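Local coordinates for pheromone response PrgU-like domain-containing protein (Enterococcus faecalis, PDB 2GMQ) that is of unknown biochemical function but, as a plasmid-encoded PrgU-like protein, probably takes part in the enterococcal pheromone response, at residues T24-G29 with L34-L39. Residues are numbered along the deposited sequence; the frame is centred on the assembly and turned at random.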
# COMPACT_ATOMS: atom_id res chain seq x y z
N THR A 24 4.04 9.75 -9.53
CA THR A 24 3.41 10.79 -8.75
C THR A 24 2.77 11.71 -9.78
O THR A 24 3.48 12.37 -10.52
CB THR A 24 4.45 11.49 -7.87
OG1 THR A 24 5.02 10.49 -6.98
CG2 THR A 24 3.82 12.60 -7.07
N LEU A 25 1.45 11.81 -9.71
CA LEU A 25 0.70 12.62 -10.73
C LEU A 25 0.34 13.99 -10.18
O LEU A 25 -0.11 14.10 -9.00
CB LEU A 25 -0.56 11.88 -11.20
CG LEU A 25 -0.33 10.67 -12.09
CD1 LEU A 25 -0.06 9.44 -11.15
CD2 LEU A 25 -1.50 10.42 -13.01
N GLN A 26 0.56 15.05 -10.98
CA GLN A 26 0.31 16.39 -10.53
C GLN A 26 -0.93 16.86 -11.34
O GLN A 26 -0.80 17.05 -12.54
CB GLN A 26 1.47 17.35 -10.86
CG GLN A 26 1.13 18.76 -10.31
CD GLN A 26 1.89 19.98 -10.90
OE1 GLN A 26 2.58 19.93 -11.92
NE2 GLN A 26 1.75 21.09 -10.22
N TRP A 27 -2.03 17.07 -10.64
CA TRP A 27 -3.28 17.54 -11.29
C TRP A 27 -3.45 18.99 -10.97
O TRP A 27 -3.33 19.38 -9.78
CB TRP A 27 -4.48 16.77 -10.71
CG TRP A 27 -4.40 15.28 -10.95
CD1 TRP A 27 -3.93 14.32 -10.03
CD2 TRP A 27 -4.81 14.58 -12.10
NE1 TRP A 27 -4.03 13.08 -10.58
CE2 TRP A 27 -4.53 13.19 -11.87
CE3 TRP A 27 -5.38 14.98 -13.34
CZ2 TRP A 27 -4.86 12.19 -12.79
CZ3 TRP A 27 -5.67 13.99 -14.28
CH2 TRP A 27 -5.36 12.61 -14.01
N ARG A 28 -3.72 19.80 -12.00
CA ARG A 28 -3.92 21.23 -11.76
C ARG A 28 -5.10 21.42 -10.80
O ARG A 28 -6.20 20.92 -11.03
CB ARG A 28 -4.11 22.01 -13.07
CG ARG A 28 -4.02 23.53 -12.89
CD ARG A 28 -2.63 24.11 -13.20
NE ARG A 28 -2.25 23.94 -14.61
CZ ARG A 28 -1.02 24.09 -15.10
NH1 ARG A 28 0.00 24.41 -14.31
NH2 ARG A 28 -0.82 23.91 -16.41
N GLY A 29 -4.84 22.13 -9.69
CA GLY A 29 -5.90 22.24 -8.70
C GLY A 29 -6.36 20.94 -8.06
O GLY A 29 -7.42 20.93 -7.46
N LEU A 34 -4.23 16.87 -16.01
CA LEU A 34 -2.98 16.24 -15.61
C LEU A 34 -1.79 17.03 -16.26
O LEU A 34 -1.71 17.15 -17.50
CB LEU A 34 -2.97 14.78 -16.07
CG LEU A 34 -1.63 13.98 -15.74
CD1 LEU A 34 -1.32 14.06 -14.21
CD2 LEU A 34 -1.76 12.53 -16.17
N VAL A 35 -0.91 17.57 -15.42
CA VAL A 35 0.09 18.53 -15.93
C VAL A 35 1.39 17.73 -16.12
O VAL A 35 2.07 17.85 -17.15
CB VAL A 35 0.29 19.69 -14.89
CG1 VAL A 35 1.57 20.53 -15.24
CG2 VAL A 35 -0.95 20.60 -14.83
N LYS A 36 1.73 16.95 -15.10
CA LYS A 36 2.99 16.21 -15.20
C LYS A 36 2.98 14.97 -14.29
O LYS A 36 2.12 14.85 -13.40
CB LYS A 36 4.17 17.15 -14.85
CG LYS A 36 4.17 17.57 -13.39
CD LYS A 36 5.45 18.27 -12.96
CE LYS A 36 5.33 19.79 -12.97
NZ LYS A 36 6.60 20.39 -12.26
N VAL A 37 3.87 14.01 -14.60
CA VAL A 37 3.99 12.80 -13.78
C VAL A 37 5.51 12.70 -13.49
O VAL A 37 6.38 13.09 -14.35
CB VAL A 37 3.53 11.51 -14.49
CG1 VAL A 37 2.10 11.68 -15.09
CG2 VAL A 37 4.44 11.17 -15.64
N ARG A 38 5.84 12.25 -12.29
CA ARG A 38 7.19 12.08 -11.92
C ARG A 38 7.38 10.66 -11.46
O ARG A 38 6.59 10.18 -10.67
CB ARG A 38 7.41 13.09 -10.79
CG ARG A 38 8.61 12.97 -9.99
CD ARG A 38 8.41 13.88 -8.72
NE ARG A 38 9.44 13.52 -7.77
CZ ARG A 38 10.36 14.37 -7.27
NH1 ARG A 38 10.34 15.66 -7.63
NH2 ARG A 38 11.28 13.91 -6.42
N LEU A 39 8.46 9.98 -11.88
CA LEU A 39 8.67 8.63 -11.39
C LEU A 39 8.99 8.63 -9.91
O LEU A 39 9.75 9.49 -9.38
CB LEU A 39 9.87 7.94 -12.12
CG LEU A 39 9.49 7.11 -13.33
CD1 LEU A 39 8.76 5.88 -13.01
CD2 LEU A 39 8.66 7.98 -14.35
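Leu34 lays its side chain across the Trp27 indole. Its CD1 sits 4.0 Å from the centroid of the six-membered ring of Trp27, only 6° off the ring normal, a CH-pi contact over the face. CG of Leu34 is anti to the backbone N (chi1 178°), which carries the branch over the ring and on to Leu25. There CD1 of Leu34 lies 3.8 Å from CB of Leu25. CG1 of Val37 lies 4.0 Å from CG of Leu25 in one of the two conformers of that leucine. Phe108 of helix 105-112 meets the Trp27 ring edge-to-face and also touches Leu25, so the helix packs on Trp27 and Leu25.

Gln26 and Lys36 share the other face with Thr24 and Arg38. The Gln26 chain is extended, and its CB lies 3.7 Å from CG of Lys36. CB of Val35 points toward strand 23-27.

Four backbone hydrogen bonds join the strands. Thr24 and Arg38 exchange two, and Thr24 N to Arg38 O is nearly straight. Gln26 N binds Lys36 O, while Gln26 O takes Val35 N. The register then slips by one residue before Trp27 pairs with Leu34. Val35 is the extra residue, its psi of -48° far from the strand values around it. This is an antiparallel beta hairpin with a beta bulge, its strand 23-27 outermost in the chain's four-stranded antiparallel sheet.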